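Side-chain contacts in competence damage-inducible protein A (Enterobacter cloacae subsp. cloacae, PDB 5VU3), which is of unknown function but belongs to the CinA family, some members of which deamidate nicotinamide mononucleotide: residues Val106-Ser111 / His158-Glu163; Val128-Asn133 / Glu139-Leu144; Val143-Asp148 / Val153-His158. All coordinates share one frame; numbering follows the deposited sequence.

Interaction 1: residues Val106-Ser111 / His158-Glu163; sequences VSIAIS and HYSLAE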
ATOM      1  N   VAL A 106       6.988  -9.468  12.373  1.00 18.38           N
ATOM      2  CA  VAL A 106       7.786  -9.641  11.170  1.00 21.11           C
ATOM      3  C   VAL A 106       7.532  -8.444  10.266  1.00 20.56           C
ATOM      4  O   VAL A 106       6.400  -7.961  10.167  1.00 22.24           O
ATOM      5  CB  VAL A 106       7.434 -10.961  10.447  1.00 22.49           C
ATOM      6  CG1 VAL A 106       8.263 -11.124   9.183  1.00 19.99           C
ATOM      7  CG2 VAL A 106       7.620 -12.163  11.381  1.00 22.47           C
ATOM      8  N   SER A 107       8.580  -7.967   9.606  1.00 20.06           N
ATOM      9  CA  SER A 107       8.427  -6.878   8.656  1.00 18.61           C
ATOM     10  C   SER A 107       9.276  -7.143   7.423  1.00 19.18           C
ATOM     11  O   SER A 107      10.305  -7.820   7.489  1.00 18.84           O
ATOM     12  CB  SER A 107       8.804  -5.529   9.274  1.00 20.28           C
ATOM     13  OG  SER A 107      10.196  -5.465   9.554  1.00 22.18           O
ATOM     14  N   ILE A 108       8.811  -6.614   6.294  1.00 16.68           N
ATOM     15  CA  ILE A 108       9.556  -6.563   5.043  1.00 16.63           C
ATOM     16  C   ILE A 108       9.708  -5.103   4.657  1.00 17.02           C
ATOM     17  O   ILE A 108       8.725  -4.354   4.658  1.00 18.82           O
ATOM     18  CB  ILE A 108       8.836  -7.320   3.912  1.00 17.62           C
ATOM     19  CG1 ILE A 108       8.555  -8.777   4.295  1.00 16.90           C
ATOM     20  CG2 ILE A 108       9.626  -7.193   2.613  1.00 20.69           C
ATOM     21  CD1 ILE A 108       7.816  -9.541   3.199  1.00 20.39           C
ATOM     22  N   ALA A 109      10.926  -4.702   4.311  1.00 19.12           N
ATOM     23  CA  ALA A 109      11.165  -3.389   3.733  1.00 19.64           C
ATOM     24  C   ALA A 109      11.780  -3.563   2.356  1.00 19.65           C
ATOM     25  O   ALA A 109      12.670  -4.398   2.169  1.00 20.63           O
ATOM     26  CB  ALA A 109      12.082  -2.537   4.627  1.00 18.72           C
ATOM     27  N   ILE A 110      11.309  -2.775   1.391  1.00 16.21           N
ATOM     28  CA  ILE A 110      11.860  -2.774   0.037  1.00 16.26           C
ATOM     29  C   ILE A 110      12.190  -1.337  -0.344  1.00 21.05           C
ATOM     30  O   ILE A 110      11.357  -0.441  -0.165  1.00 19.40           O
ATOM     31  CB  ILE A 110      10.875  -3.383  -0.978  1.00 20.76           C
ATOM     32  CG1 ILE A 110      10.464  -4.793  -0.554  1.00 22.45           C
ATOM     33  CG2 ILE A 110      11.475  -3.386  -2.371  1.00 19.65           C
ATOM     34  CD1 ILE A 110       9.454  -5.435  -1.495  1.00 21.07           C
ATOM     35  N   SER A 111      13.406  -1.109  -0.846  1.00 18.76           N
ATOM     36  CA  SER A 111      13.793   0.210  -1.341  1.00 16.16           C
ATOM     37  C   SER A 111      14.653   0.025  -2.583  1.00 19.68           C
ATOM     38  O   SER A 111      15.702  -0.624  -2.516  1.00 21.14           O
ATOM     39  CB  SER A 111      14.546   1.007  -0.273  1.00 19.33           C
ATOM     40  OG  SER A 111      14.884   2.295  -0.753  1.00 21.62           O
ATOM     41  N   HIS A 158       7.602 -10.706  -5.701  1.00 17.29           N
ATOM     42  CA  HIS A 158       7.737 -12.147  -5.620  1.00 18.03           C
ATOM     43  C   HIS A 158       8.944 -12.543  -4.804  1.00 21.55           C
ATOM     44  O   HIS A 158       8.869 -13.364  -3.972  1.00 19.07           O
ATOM     45  CB  HIS A 158       7.779 -12.773  -7.013  1.00 18.81           C
ATOM     46  CG  HIS A 158       7.957 -14.263  -7.040  1.00 19.78           C
ATOM     47  ND1 HIS A 158       9.160 -14.873  -6.834  1.00 17.85           N
ATOM     48  CD2 HIS A 158       7.074 -15.257  -7.261  1.00 17.70           C
ATOM     49  CE1 HIS A 158       9.015 -16.174  -6.939  1.00 19.66           C
ATOM     50  NE2 HIS A 158       7.755 -16.432  -7.185  1.00 21.60           N
ATOM     51  N   TYR A 159      10.056 -11.901  -5.078  1.00 16.00           N
ATOM     52  CA  TYR A 159      11.294 -12.235  -4.382  1.00 18.19           C
ATOM     53  C   TYR A 159      11.176 -11.980  -2.878  1.00 16.88           C
ATOM     54  O   TYR A 159      11.607 -12.812  -2.071  1.00 19.05           O
ATOM     55  CB  TYR A 159      12.458 -11.445  -4.993  1.00 18.89           C
ATOM     56  CG  TYR A 159      13.773 -11.562  -4.251  1.00 22.66           C
ATOM     57  CD1 TYR A 159      14.692 -12.560  -4.568  1.00 29.89           C
ATOM     58  CD2 TYR A 159      14.111 -10.654  -3.253  1.00 23.99           C
ATOM     59  CE1 TYR A 159      15.901 -12.663  -3.893  1.00 27.30           C
ATOM     60  CE2 TYR A 159      15.312 -10.747  -2.579  1.00 24.31           C
ATOM     61  CZ  TYR A 159      16.201 -11.749  -2.897  1.00 27.38           C
ATOM     62  OH  TYR A 159      17.391 -11.827  -2.213  1.00 31.44           O
ATOM     63  N   SER A 160      10.576 -10.851  -2.479  1.00 16.71           N
ATOM     64  CA  SER A 160      10.456 -10.560  -1.050  1.00 16.51           C
ATOM     65  C   SER A 160       9.634 -11.626  -0.342  1.00 21.49           C
ATOM     66  O   SER A 160       9.960 -12.030   0.782  1.00 19.60           O
ATOM     67  CB  SER A 160       9.839  -9.173  -0.824  1.00 16.87           C
ATOM     68  OG  SER A 160       8.456  -9.141  -1.163  1.00 17.25           O
ATOM     69  N   LEU A 161       8.578 -12.114  -1.002  1.00 17.34           N
ATOM     70  CA  LEU A 161       7.711 -13.114  -0.390  1.00 19.35           C
ATOM     71  C   LEU A 161       8.373 -14.484  -0.360  1.00 20.28           C
ATOM     72  O   LEU A 161       8.266 -15.208   0.638  1.00 19.97           O
ATOM     73  CB  LEU A 161       6.387 -13.181  -1.158  1.00 18.18           C
ATOM     74  CG  LEU A 161       5.512 -11.929  -1.011  1.00 20.86           C
ATOM     75  CD1 LEU A 161       4.464 -11.868  -2.134  1.00 18.18           C
ATOM     76  CD2 LEU A 161       4.841 -11.925   0.361  1.00 21.94           C
ATOM     77  N   ALA A 162       9.031 -14.873  -1.459  1.00 18.84           N
ATOM     78  CA  ALA A 162       9.650 -16.194  -1.525  1.00 16.90           C
ATOM     79  C   ALA A 162      10.742 -16.338  -0.476  1.00 20.90           C
ATOM     80  O   ALA A 162      10.864 -17.386   0.174  1.00 19.88           O
ATOM     81  CB  ALA A 162      10.222 -16.438  -2.922  1.00 17.73           C
ATOM     82  N   GLU A 163      11.545 -15.290  -0.300  1.00 18.03           N
ATOM     83  CA  GLU A 163      12.592 -15.326   0.711  1.00 19.77           C
ATOM     84  C   GLU A 163      12.012 -15.438   2.112  1.00 21.20           C
ATOM     85  O   GLU A 163      12.517 -16.207   2.935  1.00 25.43           O
ATOM     86  CB  GLU A 163      13.466 -14.081   0.579  1.00 24.03           C
ATOM     87  CG  GLU A 163      14.309 -14.084  -0.683  1.00 32.05           C
ATOM     88  CD  GLU A 163      14.969 -15.434  -0.911  1.00 41.82           C
ATOM     89  OE1 GLU A 163      15.998 -15.693  -0.252  1.00 41.42           O
ATOM     90  OE2 GLU A 163      14.458 -16.232  -1.734  1.00 45.16           O
TER

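Interaction 2: residues Val128-Asn133 / Glu139-Leu144; sequences VCFAWN and ETSRVL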
ATOM      1  N   VAL A 128      17.456  -3.179  -6.348  1.00 20.29           N
ATOM      2  CA  VAL A 128      16.508  -3.133  -5.237  1.00 21.53           C
ATOM      3  C   VAL A 128      17.134  -3.794  -4.013  1.00 20.31           C
ATOM      4  O   VAL A 128      17.689  -4.893  -4.116  1.00 20.38           O
ATOM      5  CB  VAL A 128      15.180  -3.830  -5.598  1.00 19.58           C
ATOM      6  CG1 VAL A 128      14.165  -3.634  -4.500  1.00 16.60           C
ATOM      7  CG2 VAL A 128      14.632  -3.306  -6.937  1.00 18.46           C
ATOM      8  N   CYS A 129      17.028  -3.140  -2.854  1.00 19.95           N
ATOM      9  CA  CYS A 129      17.445  -3.738  -1.591  1.00 18.52           C
ATOM     10  C   CYS A 129      16.246  -4.182  -0.759  1.00 15.33           C
ATOM     11  O   CYS A 129      15.164  -3.589  -0.812  1.00 18.95           O
ATOM     12  CB  CYS A 129      18.314  -2.781  -0.767  1.00 21.30           C
ATOM     13  SG  CYS A 129      19.864  -2.318  -1.560  1.00 22.05           S
ATOM     14  N   PHE A 130      16.458  -5.239   0.020  1.00 16.98           N
ATOM     15  CA  PHE A 130      15.414  -5.878   0.806  1.00 16.85           C
ATOM     16  C   PHE A 130      15.883  -6.046   2.240  1.00 17.65           C
ATOM     17  O   PHE A 130      17.057  -6.327   2.480  1.00 20.25           O
ATOM     18  CB  PHE A 130      15.061  -7.264   0.234  1.00 17.37           C
ATOM     19  CG  PHE A 130      14.561  -7.226  -1.181  1.00 17.17           C
ATOM     20  CD1 PHE A 130      15.445  -7.195  -2.241  1.00 17.83           C
ATOM     21  CD2 PHE A 130      13.199  -7.224  -1.445  1.00 14.57           C
ATOM     22  CE1 PHE A 130      14.979  -7.154  -3.551  1.00 18.15           C
ATOM     23  CE2 PHE A 130      12.731  -7.179  -2.742  1.00 17.99           C
ATOM     24  CZ  PHE A 130      13.617  -7.154  -3.795  1.00 17.77           C
ATOM     25  N   ALA A 131      14.965  -5.880   3.189  1.00 18.69           N
ATOM     26  CA  ALA A 131      15.215  -6.246   4.574  1.00 19.04           C
ATOM     27  C   ALA A 131      14.062  -7.107   5.072  1.00 18.73           C
ATOM     28  O   ALA A 131      12.889  -6.810   4.811  1.00 20.01           O
ATOM     29  CB  ALA A 131      15.384  -5.013   5.482  1.00 17.63           C
ATOM     30  N   TRP A 132      14.404  -8.179   5.783  1.00 18.82           N
ATOM     31  CA  TRP A 132      13.429  -8.993   6.496  1.00 21.74           C
ATOM     32  C   TRP A 132      13.812  -8.972   7.969  1.00 21.87           C
ATOM     33  O   TRP A 132      14.891  -9.445   8.336  1.00 26.48           O
ATOM     34  CB  TRP A 132      13.392 -10.434   5.971  1.00 22.65           C
ATOM     35  CG  TRP A 132      13.128 -10.597   4.486  1.00 20.63           C
ATOM     36  CD1 TRP A 132      11.922 -10.845   3.887  1.00 20.41           C
ATOM     37  CD2 TRP A 132      14.098 -10.553   3.427  1.00 19.07           C
ATOM     38  NE1 TRP A 132      12.083 -10.950   2.519  1.00 19.54           N
ATOM     39  CE2 TRP A 132      13.411 -10.783   2.216  1.00 20.32           C
ATOM     40  CE3 TRP A 132      15.482 -10.353   3.386  1.00 21.63           C
ATOM     41  CZ2 TRP A 132      14.060 -10.800   0.980  1.00 19.83           C
ATOM     42  CZ3 TRP A 132      16.124 -10.372   2.156  1.00 23.22           C
ATOM     43  CH2 TRP A 132      15.414 -10.599   0.973  1.00 22.89           C
ATOM     44  N   ASN A 133      12.947  -8.402   8.797  1.00 27.04           N
ATOM     45  CA  ASN A 133      13.128  -8.367  10.243  1.00 23.50           C
ATOM     46  C   ASN A 133      12.148  -9.369  10.843  1.00 25.71           C
ATOM     47  O   ASN A 133      10.929  -9.184  10.758  1.00 22.65           O
ATOM     48  CB  ASN A 133      12.904  -6.953  10.788  1.00 21.69           C
ATOM     49  CG  ASN A 133      13.143  -6.853  12.279  1.00 24.29           C
ATOM     50  OD1 ASN A 133      12.776  -7.749  13.035  1.00 28.12           O
ATOM     51  ND2 ASN A 133      13.741  -5.745  12.718  1.00 25.79           N
ATOM     52  N   GLU A 139      17.764  -9.728   8.186  1.00 26.95           N
ATOM     53  CA  GLU A 139      18.563 -10.129   7.041  1.00 27.57           C
ATOM     54  C   GLU A 139      18.267  -9.189   5.879  1.00 22.62           C
ATOM     55  O   GLU A 139      17.142  -8.706   5.727  1.00 19.02           O
ATOM     56  CB  GLU A 139      18.269 -11.575   6.627  1.00 38.18           C
ATOM     57  CG  GLU A 139      19.261 -12.104   5.611  1.00 48.34           C
ATOM     58  CD  GLU A 139      20.497 -12.695   6.256  1.00 57.56           C
ATOM     59  OE1 GLU A 139      20.643 -12.584   7.496  1.00 58.34           O
ATOM     60  OE2 GLU A 139      21.344 -13.235   5.511  1.00 62.16           O
ATOM     61  N   THR A 140      19.281  -8.930   5.057  1.00 20.64           N
ATOM     62  CA  THR A 140      19.135  -8.015   3.937  1.00 20.84           C
ATOM     63  C   THR A 140      19.717  -8.626   2.670  1.00 22.51           C
ATOM     64  O   THR A 140      20.506  -9.579   2.711  1.00 26.07           O
ATOM     65  CB  THR A 140      19.824  -6.666   4.209  1.00 22.42           C
ATOM     66  OG1 THR A 140      21.216  -6.892   4.451  1.00 22.62           O
ATOM     67  CG2 THR A 140      19.204  -5.970   5.419  1.00 21.55           C
ATOM     68  N   SER A 141      19.341  -8.043   1.535  1.00 19.31           N
ATOM     69  CA  SER A 141      19.949  -8.436   0.273  1.00 22.29           C
ATOM     70  C   SER A 141      19.881  -7.277  -0.707  1.00 24.70           C
ATOM     71  O   SER A 141      19.103  -6.332  -0.540  1.00 26.05           O
ATOM     72  CB  SER A 141      19.263  -9.669  -0.324  1.00 25.97           C
ATOM     73  OG  SER A 141      17.924  -9.369  -0.638  1.00 34.08           O
ATOM     74  N   ARG A 142      20.707  -7.373  -1.743  1.00 23.70           N
ATOM     75  CA  ARG A 142      20.787  -6.381  -2.805  1.00 23.00           C
ATOM     76  C   ARG A 142      20.663  -7.125  -4.125  1.00 21.30           C
ATOM     77  O   ARG A 142      21.447  -8.039  -4.390  1.00 20.97           O
ATOM     78  CB  ARG A 142      22.111  -5.609  -2.735  1.00 25.84           C
ATOM     79  CG  ARG A 142      22.345  -4.670  -3.903  1.00 31.86           C
ATOM     80  CD  ARG A 142      23.718  -4.016  -3.802  1.00 40.64           C
ATOM     81  NE  ARG A 142      23.721  -2.931  -2.828  1.00 43.96           N
ATOM     82  CZ  ARG A 142      23.472  -1.660  -3.127  1.00 45.39           C
ATOM     83  NH1 ARG A 142      23.208  -1.311  -4.381  1.00 43.14           N
ATOM     84  NH2 ARG A 142      23.491  -0.736  -2.171  1.00 43.48           N
ATOM     85  N   VAL A 143      19.671  -6.757  -4.937  1.00 19.42           N
ATOM     86  CA  VAL A 143      19.336  -7.508  -6.144  1.00 19.20           C
ATOM     87  C   VAL A 143      19.250  -6.561  -7.331  1.00 20.93           C
ATOM     88  O   VAL A 143      18.777  -5.426  -7.204  1.00 25.19           O
ATOM     89  CB  VAL A 143      18.011  -8.281  -5.986  1.00 16.60           C
ATOM     90  CG1 VAL A 143      17.720  -9.116  -7.233  1.00 19.30           C
ATOM     91  CG2 VAL A 143      18.038  -9.167  -4.746  1.00 17.27           C
ATOM     92  N   LEU A 144      19.716  -7.027  -8.488  1.00 21.79           N
ATOM     93  CA  LEU A 144      19.503  -6.340  -9.752  1.00 18.70           C
ATOM     94  C   LEU A 144      18.493  -7.138 -10.565  1.00 18.48           C
ATOM     95  O   LEU A 144      18.760  -8.292 -10.916  1.00 19.32           O
ATOM     96  CB  LEU A 144      20.806  -6.188 -10.530  1.00 22.87           C
ATOM     97  CG  LEU A 144      20.608  -5.620 -11.933  1.00 27.07           C
ATOM     98  CD1 LEU A 144      20.236  -4.148 -11.839  1.00 26.87           C
ATOM     99  CD2 LEU A 144      21.859  -5.799 -12.783  1.00 26.89           C
TER

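Interaction 3: residues Val143-Asp148 / Val153-His158; sequences VLFSGD and VEKAVH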
ATOM      1  N   VAL A 143      19.671  -6.757  -4.937  1.00 19.42           N
ATOM      2  CA  VAL A 143      19.336  -7.508  -6.144  1.00 19.20           C
ATOM      3  C   VAL A 143      19.250  -6.561  -7.331  1.00 20.93           C
ATOM      4  O   VAL A 143      18.777  -5.426  -7.204  1.00 25.19           O
ATOM      5  CB  VAL A 143      18.011  -8.281  -5.986  1.00 16.60           C
ATOM      6  CG1 VAL A 143      17.720  -9.116  -7.233  1.00 19.30           C
ATOM      7  CG2 VAL A 143      18.038  -9.167  -4.746  1.00 17.27           C
ATOM      8  N   LEU A 144      19.716  -7.027  -8.488  1.00 21.79           N
ATOM      9  CA  LEU A 144      19.503  -6.340  -9.752  1.00 18.70           C
ATOM     10  C   LEU A 144      18.493  -7.138 -10.565  1.00 18.48           C
ATOM     11  O   LEU A 144      18.760  -8.292 -10.916  1.00 19.32           O
ATOM     12  CB  LEU A 144      20.806  -6.188 -10.530  1.00 22.87           C
ATOM     13  CG  LEU A 144      20.608  -5.620 -11.933  1.00 27.07           C
ATOM     14  CD1 LEU A 144      20.236  -4.148 -11.839  1.00 26.87           C
ATOM     15  CD2 LEU A 144      21.859  -5.799 -12.783  1.00 26.89           C
ATOM     16  N   PHE A 145      17.351  -6.522 -10.864  1.00 16.37           N
ATOM     17  CA  PHE A 145      16.306  -7.125 -11.688  1.00 17.52           C
ATOM     18  C   PHE A 145      16.350  -6.561 -13.107  1.00 20.75           C
ATOM     19  O   PHE A 145      16.580  -5.362 -13.303  1.00 18.89           O
ATOM     20  CB  PHE A 145      14.922  -6.859 -11.096  1.00 15.49           C
ATOM     21  CG  PHE A 145      14.701  -7.470  -9.743  1.00 19.43           C
ATOM     22  CD1 PHE A 145      14.341  -8.806  -9.623  1.00 21.20           C
ATOM     23  CD2 PHE A 145      14.837  -6.701  -8.589  1.00 20.17           C
ATOM     24  CE1 PHE A 145      14.127  -9.373  -8.379  1.00 20.74           C
ATOM     25  CE2 PHE A 145      14.625  -7.255  -7.341  1.00 17.78           C
ATOM     26  CZ  PHE A 145      14.270  -8.598  -7.234  1.00 18.55           C
ATOM     27  N   SER A 146      16.087  -7.417 -14.091  1.00 20.26           N
ATOM     28  CA  SER A 146      16.023  -6.975 -15.478  1.00 21.47           C
ATOM     29  C   SER A 146      14.622  -6.468 -15.823  1.00 21.08           C
ATOM     30  O   SER A 146      13.644  -6.729 -15.115  1.00 21.35           O
ATOM     31  CB  SER A 146      16.405  -8.115 -16.429  1.00 20.38           C
ATOM     32  OG  SER A 146      15.402  -9.122 -16.438  1.00 23.97           O
ATOM     33  N   GLY A 147      14.544  -5.718 -16.922  1.00 22.39           N
ATOM     34  CA  GLY A 147      13.274  -5.288 -17.484  1.00 24.97           C
ATOM     35  C   GLY A 147      12.906  -3.871 -17.094  1.00 22.36           C
ATOM     36  O   GLY A 147      13.701  -3.115 -16.532  1.00 23.78           O
ATOM     37  N   ASP A 148      11.658  -3.513 -17.394  1.00 20.73           N
ATOM     38  CA  ASP A 148      11.186  -2.163 -17.119  1.00 24.53           C
ATOM     39  C   ASP A 148      10.601  -2.093 -15.706  1.00 22.95           C
ATOM     40  O   ASP A 148      10.634  -3.071 -14.952  1.00 21.58           O
ATOM     41  CB  ASP A 148      10.209  -1.712 -18.205  1.00 25.25           C
ATOM     42  CG  ASP A 148       8.888  -2.471 -18.190  1.00 31.33           C
ATOM     43  OD1 ASP A 148       8.586  -3.226 -17.236  1.00 30.30           O
ATOM     44  OD2 ASP A 148       8.133  -2.306 -19.173  1.00 35.92           O
ATOM     45  N   VAL A 153       9.114  -4.376 -10.398  1.00 18.17           N
ATOM     46  CA  VAL A 153       8.181  -4.419  -9.267  1.00 16.80           C
ATOM     47  C   VAL A 153       7.619  -5.822  -9.098  1.00 17.53           C
ATOM     48  O   VAL A 153       7.586  -6.370  -7.981  1.00 17.13           O
ATOM     49  CB  VAL A 153       7.060  -3.379  -9.463  1.00 18.89           C
ATOM     50  CG1 VAL A 153       5.923  -3.631  -8.489  1.00 18.82           C
ATOM     51  CG2 VAL A 153       7.618  -1.978  -9.276  1.00 20.65           C
ATOM     52  N   GLU A 154       7.156  -6.424 -10.199  1.00 14.72           N
ATOM     53  CA  GLU A 154       6.620  -7.783 -10.160  1.00 15.85           C
ATOM     54  C   GLU A 154       7.623  -8.747  -9.539  1.00 20.86           C
ATOM     55  O   GLU A 154       7.297  -9.512  -8.623  1.00 17.65           O
ATOM     56  CB  GLU A 154       6.252  -8.241 -11.577  1.00 15.35           C
ATOM     57  CG  GLU A 154       5.739  -9.693 -11.662  1.00 20.84           C
ATOM     58  CD  GLU A 154       5.529 -10.179 -13.096  1.00 26.47           C
ATOM     59  OE1 GLU A 154       5.743 -11.384 -13.365  1.00 30.94           O
ATOM     60  OE2 GLU A 154       5.151  -9.365 -13.960  1.00 30.29           O
ATOM     61  N   LYS A 155       8.852  -8.735 -10.040  1.00 14.92           N
ATOM     62  CA  LYS A 155       9.853  -9.677  -9.556  1.00 16.07           C
ATOM     63  C   LYS A 155      10.264  -9.364  -8.121  1.00 18.99           C
ATOM     64  O   LYS A 155      10.501 -10.288  -7.332  1.00 19.82           O
ATOM     65  CB  LYS A 155      11.051  -9.628 -10.496  1.00 16.22           C
ATOM     66  CG  LYS A 155      10.710  -9.934 -11.957  1.00 20.83           C
ATOM     67  CD  LYS A 155      11.937 -10.433 -12.667  1.00 23.77           C
ATOM     68  CE  LYS A 155      12.490  -9.206 -13.419  1.00 24.61           C
ATOM     69  NZ  LYS A 155      13.261  -9.450 -14.658  1.00 20.90           N
ATOM     70  N   ALA A 156      10.318  -8.079  -7.763  1.00 15.86           N
ATOM     71  CA  ALA A 156      10.714  -7.715  -6.405  1.00 17.34           C
ATOM     72  C   ALA A 156       9.671  -8.166  -5.392  1.00 16.41           C
ATOM     73  O   ALA A 156      10.016  -8.663  -4.313  1.00 15.93           O
ATOM     74  CB  ALA A 156      10.943  -6.210  -6.304  1.00 18.79           C
ATOM     75  N   VAL A 157       8.390  -8.002  -5.723  1.00 16.67           N
ATOM     76  CA  VAL A 157       7.327  -8.466  -4.836  1.00 17.64           C
ATOM     77  C   VAL A 157       7.432  -9.971  -4.627  1.00 18.69           C
ATOM     78  O   VAL A 157       7.386 -10.465  -3.493  1.00 16.72           O
ATOM     79  CB  VAL A 157       5.951  -8.062  -5.393  1.00 17.56           C
ATOM     80  CG1 VAL A 157       4.830  -8.820  -4.666  1.00 16.78           C
ATOM     81  CG2 VAL A 157       5.754  -6.554  -5.257  1.00 16.76           C
ATOM     82  N   HIS A 158       7.602 -10.706  -5.701  1.00 17.29           N
ATOM     83  CA  HIS A 158       7.737 -12.147  -5.620  1.00 18.03           C
ATOM     84  C   HIS A 158       8.944 -12.543  -4.804  1.00 21.55           C
ATOM     85  O   HIS A 158       8.869 -13.364  -3.972  1.00 19.07           O
ATOM     86  CB  HIS A 158       7.779 -12.773  -7.013  1.00 18.81           C
ATOM     87  CG  HIS A 158       7.957 -14.263  -7.040  1.00 19.78           C
ATOM     88  ND1 HIS A 158       9.160 -14.873  -6.834  1.00 17.85           N
ATOM     89  CD2 HIS A 158       7.074 -15.257  -7.261  1.00 17.70           C
ATOM     90  CE1 HIS A 158       9.015 -16.174  -6.939  1.00 19.66           C
ATOM     91  NE2 HIS A 158       7.755 -16.432  -7.185  1.00 21.60           N
TER

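Interaction 1: residues Val106-Ser111 / His158-Glu163
S160, on the helix side of the contact, meets two isoleucines of strand 106-112, I108 and I110, in a small, fully buried apolar patch. Followed outward, its CB is the main point of touch: I110 CD1 lies 3.8 Å from S160 CB, and I108 CG2 comes to 4.0 Å from the same S160 CB. One step further, S160 OG is 3.9 Å from I110 CD1, a carbon contact that cannot satisfy the hydroxyl. With chi1 at 71°, OG sits between the backbone N and the carbonyl carbon, and from there it hydrogen-bonds V157 O, one turn back along the helix. Both isoleucines hold their CG1-CD1 arm extended, CG1 anti to the carbonyl carbon. Their rotamers being alike, the difference comes from where each sits along the strand relative to S160: I110 meets the serine with its terminal methyl CD1, I108 with the shorter CG2 branch, while I108 CD1 approaches the backbone, 4.1 Å from S160 O. That carbonyl also accepts the indole NE1 of W132, from strand 127-134. L43 of helix 42-49 touches both I110 and S160. Because the hydroxyl and carbonyl of S160 are engaged by the helix and by the neighbouring strand, the serine meets the isoleucines as a small near-apolar residue, and its small size is consistent with the close approach of helix 149-167 to the central strand.

Interaction 2: residues Val128-Asn133 / Glu139-Leu144
W132 turns the six-membered edge of its indole toward S141 and E139, so that the ring lies beside the partner strand. Near the ring plane, W132 CH2 comes to 3.2 Å from S141 OG, and W132 CE3 is 3.3 Å from the backbone E139 O. With chi1 at -56°, W132 CG is anti to the carbonyl carbon, which leaves the benzo edge beside E139 and S141, while NE1 is held by helix 149-167. S141 OG is also hydrogen-bonded to Y159 OH, which helps to hold the hydroxyl at this edge. Beside it, the F130 ring stands obliquely to the S141 hydroxyl and to V143, with F130 CE1 3.9 Å from V143 CG2. The opposite surface of the sheet carries different chemistry. There R142, its chain bent at chi3 (-78°), brings a guanidinium face over the thiol, and C129 SG is 4.0 Å from R142 CZ. A131 CB packs on the T140 methyl, A131 CB to T140 CG2 being 3.9 Å, while T140 OG1 is hydrogen-bonded to E88. Six backbone bonds hold the two strands, paired at V128-V143, F130-S141 and W132-E139; the V128 N to V143 O bond is 2.7 Å long. Between these lie the non-hydrogen-bonded pairs C129-R142 and A131-T140, from which A131 and T140 reach helix 88-101. Two such adjacent antiparallel strands joined by a short turn form a beta hairpin, here forming one edge of the mixed sheet within the chain, in a three-layer alpha/beta/alpha sandwich.

Interaction 3: residues Val143-Asp148 / Val153-His158
The F145 ring has the backbone of A156 on one face and V143 on the other. Above the first, the amide N of A156 stands 4.0 Å from the ring plane, offset toward the rim; V143 CG1 lies against the opposite face, again off-centre. The far end of the ring also reaches the alanine methyl, with F145 CE2 4.0 Å from A156 CB. K155 comes in at a slant, K155 CB lying 3.5 Å from F145 CD1, and from this point the two side chains run past one another in opposite directions. The lysine continues toward the loop through a bend at chi3 (-99°), and its ammonium group arrives at S146. There K155 NZ donates to S146 O over 2.8 Å. The approach is well off the carbonyl plane, tilted 48° out of it with a C=O...N angle of 114°, so the bond uses neither lone pair direction. S146 OG is likewise 2.8 Å from K155 NZ. The first carbon of the lysine chain, CB, rests at the ring, while the ammonium end fastens the loop to the helix. D148 closes the loop as N-cap of helix 149-167, and its own backbone N is bonded to D151 OD1. F145 also packs on V128 and F130 of strand 127-134 and on V152 and Y159 of the helix, placing the ring where the edge strand 137-144 ends and the helix turns back across the sheet.

Of the elements involved, strand 106-112 comes first from the N terminus; it is followed by strand 127-134, then by strand 137-144 and finally by helix 149-167. Interaction 2 closes the short hairpin loop between the last two strands. Interaction 3 starts on V143 and L144, where interaction 2 ends, and closes the short loop 145-148 between strand and helix. Both are nested inside the long loop closed by interaction 1, which brings the helix back to the sheet's middle strand. The rings of Y159 and F130 meet, joining helix 149-167 to the hairpin. Together the contacts tie strands 106-112, 127-134 and 137-144 to the C-terminal helix.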